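Local coordinates for putative DNA protection protein (Streptomyces coelicolor, PDB 4CYB) that probably oxidises and stores iron as a dodecameric ferritin-like protein of the Dps family, thereby helping to protect DNA, at residues Thr35-Leu38 with His39-Lys43; Tyr55-His58 with Leu59-Asp62. All blocks are in the same frame, centred on the assembly; numbering follows the deposited sequence.

Contact 1 of 2, residues Thr35-Leu38 with His39-Lys43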
loop_
_atom_site.group_PDB
_atom_site.type_symbol
_atom_site.label_atom_id
_atom_site.label_comp_id
_atom_site.label_asym_id
_atom_site.label_seq_id
_atom_site.Cartn_x
_atom_site.Cartn_y
_atom_site.Cartn_z
ATOM N N THR J 35 -11.085 26.253 -17.750
ATOM C CA THR J 35 -10.275 25.215 -17.143
ATOM C C THR J 35 -10.222 23.993 -18.083
ATOM O O THR J 35 -9.175 23.337 -18.179
ATOM C CB THR J 35 -10.849 24.783 -15.790
ATOM O OG1 THR J 35 -10.823 25.890 -14.877
ATOM C CG2 THR J 35 -9.975 23.635 -15.178
ATOM N N ARG J 36 -11.320 23.674 -18.742
ATOM C CA ARG J 36 -11.244 22.657 -19.839
ATOM C C ARG J 36 -10.180 22.960 -20.904
ATOM O O ARG J 36 -9.379 22.082 -21.278
ATOM C CB ARG J 36 -12.599 22.416 -20.497
ATOM C CG ARG J 36 -13.649 21.849 -19.562
ATOM C CD ARG J 36 -13.576 20.337 -19.626
ATOM N NE ARG J 36 -13.837 19.796 -20.956
ATOM C CZ ARG J 36 -15.070 19.609 -21.435
ATOM N NH1 ARG J 36 -16.128 19.961 -20.696
ATOM N NH2 ARG J 36 -15.241 19.136 -22.671
ATOM N N ILE J 37 -10.089 24.235 -21.345
ATOM C CA ILE J 37 -9.060 24.569 -22.347
ATOM C C ILE J 37 -7.653 24.438 -21.707
ATOM O O ILE J 37 -6.729 23.960 -22.338
ATOM C CB ILE J 37 -9.259 26.047 -22.830
ATOM C CG1 ILE J 37 -10.675 26.183 -23.416
ATOM C CG2 ILE J 37 -8.154 26.442 -23.818
ATOM C CD1 ILE J 37 -10.888 25.300 -24.635
ATOM N N LEU J 38 -7.511 24.861 -20.460
ATOM C CA LEU J 38 -6.220 24.863 -19.780
ATOM C C LEU J 38 -5.740 23.422 -19.543
ATOM O O LEU J 38 -4.572 23.118 -19.786
ATOM C CB LEU J 38 -6.283 25.656 -18.467
ATOM C CG LEU J 38 -4.940 25.652 -17.724
ATOM C CD1 LEU J 38 -3.797 26.093 -18.649
ATOM C CD2 LEU J 38 -5.066 26.603 -16.508
ATOM N N HIS J 39 -6.676 22.534 -19.210
ATOM C CA HIS J 39 -6.293 21.102 -19.069
ATOM C C HIS J 39 -5.711 20.609 -20.399
ATOM O O HIS J 39 -4.673 19.949 -20.461
ATOM C CB HIS J 39 -7.527 20.248 -18.694
ATOM C CG HIS J 39 -7.250 18.764 -18.855
ATOM N ND1 HIS J 39 -6.562 18.034 -17.923
ATOM C CD2 HIS J 39 -7.433 17.953 -19.932
ATOM C CE1 HIS J 39 -6.394 16.751 -18.394
ATOM N NE2 HIS J 39 -6.934 16.703 -19.604
ATOM N N ASP J 40 -6.436 20.873 -21.483
ATOM C CA ASP J 40 -6.040 20.424 -22.794
ATOM C C ASP J 40 -4.762 21.121 -23.277
ATOM O O ASP J 40 -3.974 20.523 -23.986
ATOM C CB ASP J 40 -7.202 20.608 -23.778
ATOM C CG ASP J 40 -8.311 19.525 -23.566
ATOM O OD1 ASP J 40 -8.114 18.530 -22.768
ATOM O OD2 ASP J 40 -9.393 19.659 -24.201
ATOM N N LEU J 41 -4.507 22.372 -22.867
ATOM C CA LEU J 41 -3.197 22.980 -23.174
ATOM C C LEU J 41 -2.049 22.261 -22.427
ATOM O O LEU J 41 -0.991 22.015 -22.993
ATOM C CB LEU J 41 -3.194 24.482 -22.759
ATOM C CG LEU J 41 -3.867 25.522 -23.653
ATOM C CD1 LEU J 41 -3.698 26.833 -22.893
ATOM C CD2 LEU J 41 -3.114 25.531 -25.006
ATOM N N TYR J 42 -2.266 21.885 -21.176
ATOM C CA TYR J 42 -1.213 21.231 -20.433
ATOM C C TYR J 42 -0.956 19.851 -21.068
ATOM O O TYR J 42 0.193 19.482 -21.218
ATOM C CB TYR J 42 -1.632 21.056 -18.963
ATOM C CG TYR J 42 -1.124 22.131 -18.098
ATOM C CD1 TYR J 42 0.248 22.260 -17.876
ATOM C CD2 TYR J 42 -2.021 23.041 -17.495
ATOM C CE1 TYR J 42 0.737 23.242 -17.053
ATOM C CE2 TYR J 42 -1.532 24.056 -16.678
ATOM C CZ TYR J 42 -0.162 24.137 -16.490
ATOM O OH TYR J 42 0.364 25.106 -15.661
ATOM N N LYS J 43 -2.001 19.103 -21.461
ATOM C CA LYS J 43 -1.786 17.794 -22.143
ATOM C C LYS J 43 -1.126 17.974 -23.538
ATOM O O LYS J 43 -0.174 17.292 -23.888
ATOM C CB LYS J 43 -3.096 16.987 -22.339
ATOM C CG LYS J 43 -3.719 16.433 -21.046
ATOM C CD LYS J 43 -2.745 15.532 -20.225
ATOM C CE LYS J 43 -2.302 14.289 -21.065
ATOM N NZ LYS J 43 -1.632 13.358 -20.115
HETATM O O HOH W 1 -10.289 19.395 -21.000
HETATM O O HOH W 2 -12.078 19.143 -23.434
#

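Contact 2 of 2, residues Tyr55-His58 with Leu59-Asp62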
loop_
_atom_site.group_PDB
_atom_site.type_symbol
_atom_site.label_atom_id
_atom_site.label_comp_id
_atom_site.label_asym_id
_atom_site.label_seq_id
_atom_site.Cartn_x
_atom_site.Cartn_y
_atom_site.Cartn_z
ATOM N N TYR J 55 12.263 15.853 -20.214
ATOM C CA TYR J 55 11.604 14.934 -19.241
ATOM C C TYR J 55 11.058 15.719 -18.027
ATOM O O TYR J 55 9.954 15.476 -17.538
ATOM C CB TYR J 55 12.587 13.795 -18.835
ATOM C CG TYR J 55 12.050 12.740 -17.901
ATOM C CD1 TYR J 55 10.917 11.995 -18.222
ATOM C CD2 TYR J 55 12.761 12.413 -16.740
ATOM C CE1 TYR J 55 10.474 10.969 -17.367
ATOM C CE2 TYR J 55 12.334 11.395 -15.902
ATOM C CZ TYR J 55 11.186 10.682 -16.242
ATOM O OH TYR J 55 10.720 9.712 -15.409
ATOM N N GLN J 56 11.825 16.691 -17.514
ATOM C CA GLN J 56 11.374 17.598 -16.477
ATOM C C GLN J 56 10.018 18.257 -16.816
ATOM O O GLN J 56 9.076 18.285 -16.027
ATOM C CB GLN J 56 12.447 18.736 -16.357
ATOM C CG GLN J 56 11.945 19.909 -15.557
ATOM C CD GLN J 56 12.953 21.042 -15.539
ATOM O OE1 GLN J 56 12.867 21.935 -16.363
ATOM N NE2 GLN J 56 13.955 20.965 -14.650
ATOM N N LEU J 57 9.943 18.870 -18.001
ATOM C CA LEU J 57 8.711 19.597 -18.330
ATOM C C LEU J 57 7.554 18.658 -18.643
ATOM O O LEU J 57 6.404 18.932 -18.304
ATOM C CB LEU J 57 8.933 20.551 -19.516
ATOM C CG LEU J 57 9.801 21.765 -19.118
ATOM C CD1 LEU J 57 10.000 22.728 -20.304
ATOM C CD2 LEU J 57 9.254 22.488 -17.870
ATOM N N HIS J 58 7.881 17.550 -19.311
ATOM C CA HIS J 58 6.873 16.510 -19.603
ATOM C C HIS J 58 6.202 16.082 -18.292
ATOM O O HIS J 58 4.977 16.016 -18.208
ATOM C CB HIS J 58 7.592 15.388 -20.312
ATOM C CG HIS J 58 6.747 14.163 -20.596
ATOM N ND1 HIS J 58 5.937 14.098 -21.662
ATOM C CD2 HIS J 58 6.662 12.938 -19.944
ATOM C CE1 HIS J 58 5.379 12.831 -21.728
ATOM N NE2 HIS J 58 5.836 12.128 -20.670
ATOM N N LEU J 59 6.988 15.827 -17.261
ATOM C CA LEU J 59 6.437 15.459 -15.940
ATOM C C LEU J 59 5.673 16.558 -15.245
ATOM O O LEU J 59 4.578 16.330 -14.721
ATOM C CB LEU J 59 7.557 15.028 -14.989
ATOM C CG LEU J 59 8.159 13.673 -15.493
ATOM C CD1 LEU J 59 9.272 13.270 -14.539
ATOM C CD2 LEU J 59 7.133 12.551 -15.701
ATOM N N LEU J 60 6.228 17.748 -15.284
ATOM C CA LEU J 60 5.606 18.888 -14.617
ATOM C C LEU J 60 4.279 19.216 -15.256
ATOM O O LEU J 60 3.283 19.458 -14.554
ATOM C CB LEU J 60 6.509 20.118 -14.744
ATOM C CG LEU J 60 5.876 21.378 -14.109
ATOM C CD1 LEU J 60 5.692 21.249 -12.583
ATOM C CD2 LEU J 60 6.778 22.555 -14.432
ATOM N N LEU J 61 4.232 19.201 -16.587
ATOM C CA LEU J 61 2.974 19.509 -17.267
ATOM C C LEU J 61 1.926 18.444 -16.995
ATOM O O LEU J 61 0.754 18.763 -16.849
ATOM C CB LEU J 61 3.197 19.664 -18.784
ATOM C CG LEU J 61 4.217 20.763 -19.160
ATOM C CD1 LEU J 61 4.593 20.764 -20.634
ATOM C CD2 LEU J 61 3.752 22.123 -18.791
ATOM N N ASP J 62 2.333 17.163 -16.923
ATOM C CA ASP J 62 1.350 16.168 -16.537
ATOM C C ASP J 62 0.840 16.314 -15.094
ATOM O O ASP J 62 -0.326 16.004 -14.827
ATOM C CB ASP J 62 1.912 14.766 -16.746
ATOM C CG ASP J 62 0.860 13.791 -17.164
ATOM O OD1 ASP J 62 -0.140 14.186 -17.825
ATOM O OD2 ASP J 62 1.062 12.631 -16.847
#

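Contact 1 of 2, residues Thr35-Leu38 with His39-Lys43
Leu-38 and Tyr-42 run alongside each other, one helical turn apart. A methyl of the leucine does the touching: Leu-38 CD1 sits 3.6 Å from Tyr-42 CE2 and almost as near to CD2 of the ring. Leu-38 has CG anti to its own N (chi1 179°), which carries the isobutyl group beside its carbonyl and on toward the ring. The same side of the ring lies near the backbone, with Tyr-42 CD2 3.4 Å from Leu-38 O. That carbonyl also takes the N-H of Tyr-42. Beyond the segments, the phenol OH of Tyr-42 is hydrogen-bonded to His-64, and Leu-116 packs on both Leu-38 and Tyr-42.

The next position round the helix is apolar and looser. Leu-41 CG stands 4.4 Å from Ile-37 CG2.

The polar face is built on Arg-36 and Asp-40. Their charged groups do not meet, with Arg-36 NE 5.5 Å from Asp-40 OD2. Water 2 bridges these two atoms. It accepts from Arg-36 NE at 3.1 Å, at the edge of the guanidinium and in its plane, and lies 2.8 Å from Asp-40 OD2. The carboxylate of Asp-40, held beside its own N at chi1 -75°, swings back toward Arg-36 O and the two waters. Water 1 lies 2.9 Å from Arg-36 O, near this carboxylate. The direct partner of each charge is across an interface: Arg-36 pairs with Asp-40 of the second subunit, and Asp-40 with Arg-36 of that subunit.

Regular i to i+4 backbone bonds, such as His-39 N to Thr-35 O at 2.8 Å, carry these faces. This is an amphipathic turn of a ferritin-like four-helix bundle, with Leu-38 and Tyr-42 in the core and Arg-36 and Asp-40 at a Dps subunit interface.

Contact 2 of 2, residues Tyr55-His58 with Leu59-Asp62
Leu-59 lays a methyl over one face of the Tyr-55 ring, one helical turn back. The two side chains cross at a slant. Leu-59 CD1 comes 3.6 Å from Tyr-55 CZ and 3.8 Å from the centroid of the Tyr-55 ring. It stands 17° off the ring normal, displaced toward the rim, which makes a CH-pi contact. Tyr-55 has CG anti to its N (chi1 -177°), and the ring is thereby carried forward beside its carbonyl to meet the leucine. Leu-59 CG also rests 3.3 Å from Tyr-55 O, the oxygen that accepts the N-H of Leu-59. Replacing Tyr-55 with an alanine would probably leave the Leu-59 methyl without the ring face it rests on, free to turn toward solvent.

Close as it is, this pair lies at the solvent edge: Leu-59 is exposed and Tyr-55 partly so. The buried leucines sit tight on the backbone instead. Leu-61 folds over the preceding turn, with its CG 3.0 Å from Leu-57 O. The N-H of Leu-61 bonds to the same oxygen at 2.8 Å and an angle of 166°. Among themselves these side chains touch more loosely, with Leu-57 CD2 4.2 Å from Leu-60 CD2. They owe much of their burial to neighbouring helices.

His-58 points away from the next turn. Its ring stacks on that of His-46, whose ND1 bonds to His-58 O. The nearest atom of the His-58 side chain is about 4 Å from a bound iron(III) ion. Phe-160 of the third subunit meets the His-58 ring edge-to-face.

The turn lies near the start of helix 54-81. Leu-61 packs on Tyr-45 of helix 18-48 and on Leu-116 of helix 109-136, while Leu-57 and Leu-60 reach His-164 of helix 140-164.

How the contacts relate
Contact 1 lies on helix 18-48 and contact 2 on helix 54-81, the next helix in the chain. Both belong to the ferritin-like domain, in series along the sequence. Their centres are about 14 Å apart. Contact 1 is near the centre of the chain, whereas the centre of contact 2 is about 19 Å from the chain centre. They nevertheless touch, through a salt bridge of 2.9 Å from Lys-43 NZ to Asp-62 OD1 and through packing of Tyr-42 CD1 on Leu-61 CD2 at 3.6 Å. The two helices are thus joined beside His-46, seen to bind iron(III) in this protein though not in this chain. Contact 1 meets the second subunit, and contact 2 also the third and fourth.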